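Local structure of vacuolar protein sorting-associated protein 54 (Mus musculus, 3N1E) at residues A[63-66]-A[67-71]; A[107-110]-A[111-115]. The protein probably acts, as a subunit of the Golgi-associated retrograde protein (GARP) complex represented here by its C-terminal domain, in retrograde transport from endosomes to the trans-Golgi network. All coordinates share one frame; numbering follows the deposited sequence.

Interaction 1: A[63-66]-A[67-71]; sequences KMHE and AIFDL
His65 lays its imidazole beside the ring of Phe69, four residues further on, at the C-terminal end of helix 52-68 of this all-helical C-terminal domain. The two side chains lie next to each other and point the same way, because in both CG stands anti to the backbone N. Their closest atoms are His65 CE1 and Phe69 CD1, 3.7 Å apart, and the rings meet obliquely, with planes inclined at 38°. Histidine suits this place because its aromatic ring packs beside Phe69 while a ring nitrogen, NE2, still hydrogen-bonds to the carbonyl oxygen of Lys127. Leu126 packs on His65 and Lys127 on Phe69, joining the helix end to the segment that follows helix 107-124.

Met64 turns to another side of the helix, where its flexible thioether fits among Leu28, Met32, Leu80, Phe81 and Ile84 of helices 17-40 and 74-98. Ile68, four residues on, extends that apolar face to Leu28 and Thr77. Its CG1 sits between its own backbone N and carbonyl carbon (chi1 56°), which brings it to 3.2 Å from Met64 O. On the outer side, Lys63 and Glu66 form a long salt bridge, NZ to OE1 4.0 Å.

Among the backbone bonds, Ala67 N reaches Lys63 O at 3.0 Å and Ile68 N reaches Met64 O at 3.1 Å, but the next, Phe69 N to His65 O, is weak, its N-H...O angle only 123°. Beyond it, Leu71 N turns back to Ile68 O at 2.9 Å.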
loop_
_atom_site.group_PDB
_atom_site.type_symbol
_atom_site.label_atom_id
_atom_site.label_comp_id
_atom_site.label_asym_id
_atom_site.label_seq_id
_atom_site.Cartn_x
_atom_site.Cartn_y
_atom_site.Cartn_z
ATOM N N LYS A 63 -1.349 -3.456 10.378
ATOM C CA LYS A 63 -0.564 -4.469 11.078
ATOM C C LYS A 63 0.820 -4.588 10.439
ATOM O O LYS A 63 1.813 -4.797 11.143
ATOM C CB LYS A 63 -1.276 -5.827 11.070
ATOM C CG LYS A 63 -2.458 -5.923 11.996
ATOM C CD LYS A 63 -2.061 -6.065 13.459
ATOM C CE LYS A 63 -3.300 -6.351 14.315
ATOM N NZ LYS A 63 -3.213 -5.675 15.647
ATOM N N MET A 64 0.872 -4.457 9.115
ATOM C CA MET A 64 2.145 -4.521 8.392
ATOM C C MET A 64 3.039 -3.364 8.836
ATOM O O MET A 64 4.231 -3.554 9.108
ATOM C CB MET A 64 1.938 -4.436 6.890
ATOM C CG MET A 64 3.250 -4.569 6.146
ATOM S SD MET A 64 3.032 -4.411 4.399
ATOM C CE MET A 64 3.122 -2.651 4.135
ATOM N N HIS A 65 2.450 -2.177 8.958
ATOM C CA HIS A 65 3.208 -0.993 9.342
ATOM C C HIS A 65 3.764 -1.186 10.758
ATOM O O HIS A 65 4.933 -0.874 11.020
ATOM C CB HIS A 65 2.299 0.237 9.282
ATOM C CG HIS A 65 2.985 1.523 9.616
ATOM N ND1 HIS A 65 3.074 2.007 10.907
ATOM C CD2 HIS A 65 3.614 2.428 8.831
ATOM C CE1 HIS A 65 3.730 3.154 10.900
ATOM N NE2 HIS A 65 4.068 3.432 9.654
ATOM N N GLU A 66 2.932 -1.733 11.649
ATOM C CA GLU A 66 3.363 -1.992 13.033
ATOM C C GLU A 66 4.513 -2.994 13.090
ATOM O O GLU A 66 5.452 -2.845 13.903
ATOM C CB GLU A 66 2.175 -2.468 13.879
ATOM C CG GLU A 66 1.220 -1.339 14.239
ATOM C CD GLU A 66 -0.136 -1.819 14.746
ATOM O OE1 GLU A 66 -0.340 -3.050 14.875
ATOM O OE2 GLU A 66 -0.999 -0.959 15.023
ATOM N N ALA A 67 4.454 -4.002 12.220
ATOM C CA ALA A 67 5.460 -5.058 12.189
ATOM C C ALA A 67 6.836 -4.567 11.693
ATOM O O ALA A 67 7.867 -5.082 12.148
ATOM C CB ALA A 67 4.971 -6.220 11.327
ATOM N N ILE A 68 6.859 -3.628 10.744
ATOM C CA ILE A 68 8.135 -3.221 10.095
ATOM C C ILE A 68 8.676 -1.858 10.515
ATOM O O ILE A 68 9.767 -1.447 10.087
ATOM C CB ILE A 68 8.117 -3.324 8.527
ATOM C CG1 ILE A 68 6.982 -2.514 7.870
ATOM C CG2 ILE A 68 7.948 -4.753 8.107
ATOM C CD1 ILE A 68 7.061 -1.018 7.945
ATOM N N PHE A 69 7.908 -1.143 11.326
ATOM C CA PHE A 69 8.286 0.208 11.678
ATOM C C PHE A 69 9.709 0.304 12.239
ATOM O O PHE A 69 10.483 1.198 11.838
ATOM C CB PHE A 69 7.305 0.835 12.660
ATOM C CG PHE A 69 7.567 2.291 12.881
ATOM C CD1 PHE A 69 7.249 3.218 11.894
ATOM C CD2 PHE A 69 8.200 2.732 14.038
ATOM C CE1 PHE A 69 7.524 4.578 12.069
ATOM C CE2 PHE A 69 8.468 4.092 14.222
ATOM C CZ PHE A 69 8.129 5.010 13.233
ATOM N N ASP A 70 10.041 -0.608 13.149
ATOM C CA ASP A 70 11.367 -0.636 13.782
ATOM C C ASP A 70 12.415 -1.450 13.025
ATOM O O ASP A 70 13.556 -1.585 13.491
ATOM C CB ASP A 70 11.252 -1.141 15.219
ATOM C CG ASP A 70 10.552 -0.149 16.122
ATOM O OD1 ASP A 70 10.752 1.074 15.938
ATOM O OD2 ASP A 70 9.797 -0.593 17.018
ATOM N N LEU A 71 12.048 -1.954 11.849
ATOM C CA LEU A 71 12.922 -2.820 11.062
ATOM C C LEU A 71 13.375 -2.175 9.767
ATOM O O LEU A 71 14.310 -2.654 9.129
ATOM C CB LEU A 71 12.228 -4.144 10.739
ATOM C CG LEU A 71 11.960 -5.046 11.927
ATOM C CD1 LEU A 71 11.055 -6.176 11.451
ATOM C CD2 LEU A 71 13.294 -5.591 12.456
#

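Interaction 2: A[107-110]-A[111-115]; sequences PQNG and LVTAD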
loop_
_atom_site.group_PDB
_atom_site.type_symbol
_atom_site.label_atom_id
_atom_site.label_comp_id
_atom_site.label_asym_id
_atom_site.label_seq_id
_atom_site.Cartn_x
_atom_site.Cartn_y
_atom_site.Cartn_z
ATOM N N PRO A 107 -24.331 7.305 -7.632
ATOM C CA PRO A 107 -24.265 6.672 -6.314
ATOM C C PRO A 107 -23.198 5.557 -6.232
ATOM O O PRO A 107 -22.485 5.478 -5.239
ATOM C CB PRO A 107 -25.676 6.103 -6.093
ATOM C CG PRO A 107 -26.555 6.792 -7.071
ATOM C CD PRO A 107 -25.708 7.406 -8.158
ATOM N N GLN A 108 -23.060 4.722 -7.261
ATOM C CA GLN A 108 -22.031 3.686 -7.257
ATOM C C GLN A 108 -20.621 4.260 -7.220
ATOM O O GLN A 108 -19.795 3.865 -6.392
ATOM C CB GLN A 108 -22.179 2.773 -8.481
ATOM C CG GLN A 108 -21.709 1.389 -8.196
ATOM C CD GLN A 108 -21.768 0.496 -9.421
ATOM O OE1 GLN A 108 -21.691 0.971 -10.554
ATOM N NE2 GLN A 108 -21.886 -0.814 -9.194
ATOM N N ASN A 109 -20.342 5.188 -8.128
ATOM C CA ASN A 109 -19.065 5.913 -8.103
ATOM C C ASN A 109 -18.832 6.539 -6.689
ATOM O O ASN A 109 -17.750 6.408 -6.113
ATOM C CB ASN A 109 -19.121 6.989 -9.202
ATOM C CG ASN A 109 -17.899 7.899 -9.242
ATOM O OD1 ASN A 109 -18.021 9.049 -9.617
ATOM N ND2 ASN A 109 -16.718 7.381 -8.907
ATOM N N GLY A 110 -19.892 7.116 -6.118
ATOM C CA GLY A 110 -19.812 7.798 -4.811
ATOM C C GLY A 110 -19.401 6.835 -3.713
ATOM O O GLY A 110 -18.593 7.154 -2.840
ATOM N N LEU A 111 -19.908 5.609 -3.787
ATOM C CA LEU A 111 -19.583 4.636 -2.739
ATOM C C LEU A 111 -18.137 4.212 -2.821
ATOM O O LEU A 111 -17.470 4.054 -1.805
ATOM C CB LEU A 111 -20.482 3.404 -2.860
ATOM C CG LEU A 111 -21.913 3.574 -2.352
ATOM C CD1 LEU A 111 -22.804 2.423 -2.872
ATOM C CD2 LEU A 111 -21.991 3.629 -0.807
ATOM N N VAL A 112 -17.636 4.030 -4.042
ATOM C CA VAL A 112 -16.234 3.689 -4.182
ATOM C C VAL A 112 -15.357 4.857 -3.695
ATOM O O VAL A 112 -14.398 4.647 -2.967
ATOM C CB VAL A 112 -15.910 3.312 -5.620
ATOM C CG1 VAL A 112 -14.414 3.050 -5.767
ATOM C CG2 VAL A 112 -16.721 2.072 -6.014
ATOM N N THR A 113 -15.711 6.079 -4.095
ATOM C CA THR A 113 -14.977 7.284 -3.634
ATOM C C THR A 113 -14.892 7.308 -2.102
ATOM O O THR A 113 -13.845 7.623 -1.526
ATOM C CB THR A 113 -15.605 8.538 -4.190
ATOM O OG1 THR A 113 -15.470 8.473 -5.626
ATOM C CG2 THR A 113 -14.881 9.818 -3.663
ATOM N N ALA A 114 -16.002 6.942 -1.464
ATOM C CA ALA A 114 -16.081 6.906 0.004
ATOM C C ALA A 114 -15.164 5.808 0.604
ATOM O O ALA A 114 -14.433 6.031 1.586
ATOM C CB ALA A 114 -17.546 6.667 0.429
ATOM N N ASP A 115 -15.233 4.618 0.021
ATOM C CA ASP A 115 -14.403 3.491 0.503
ATOM C C ASP A 115 -12.921 3.859 0.312
ATOM O O ASP A 115 -12.093 3.629 1.190
ATOM C CB ASP A 115 -14.801 2.215 -0.257
ATOM C CG ASP A 115 -15.240 1.059 0.658
ATOM O OD1 ASP A 115 -15.206 1.174 1.904
ATOM O OD2 ASP A 115 -15.625 0.007 0.076
HETATM O O HOH W 1 -17.332 10.134 -6.669
#
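Asn109 and Thr113 are bridged by a water, which sits 2.7 Å from Thr113 OG1 and gives a weak hydrogen bond to Asn109 OD1. The two side chains cross obliquely, their nearest atoms, Asn109 ND2 and Thr113 OG1, being 3.7 Å apart. Thr113 OG1 lies anti to its own carbonyl carbon (chi1 -63°), facing back along the helix, 3.1 Å from Asn109 O; it also bonds to a glycerol. Asn109 OD1 has its main partner in Gly105 N, with a weaker one in Asn103 ND2, a use of the amide that ties the loop before helix 107-124 to the helix's first turn. Pro107 suits that turn, where a residue lacking an N-H costs no helix bond.

Backbone bonds carry the rest. Thr113 N reaches Asn109 O at 2.9 Å, nearly straight at 171°, and Ala114 N meets Gly110 O at the same distance; Leu111 N and Val112 N bond to Pro107 O and Gln108 O.

Van der Waals contacts bring the branched side chains against these carbonyl oxygens: Leu111 CG lies 3.5 Å from Pro107 O, and Val112 CG2 3.6 Å from Gln108 O. Leu111 also packs on Val45, while Trp140 lies against Asn109.

How the interactions relate
From the N terminus, helices 3-14 and 17-40 precede helix 52-68, and interaction 1 lies where that helix gives way to the loop before helix 74-98; interaction 2 comes later, at the start of helix 107-124. Each joins adjoining segments, so neither closes a long loop, and the two follow in series without crossing. Their centres are 30 Å apart, on opposite sides of the chain's centre, and their nearest atoms stay about 16 Å from each other. Interaction 1 faces helices 17-40 and 74-98, and reaches the residues after helix 107-124; interaction 2 joins that helix's beginning to the loop before it, the loop after helix 17-40 and the C-terminal end.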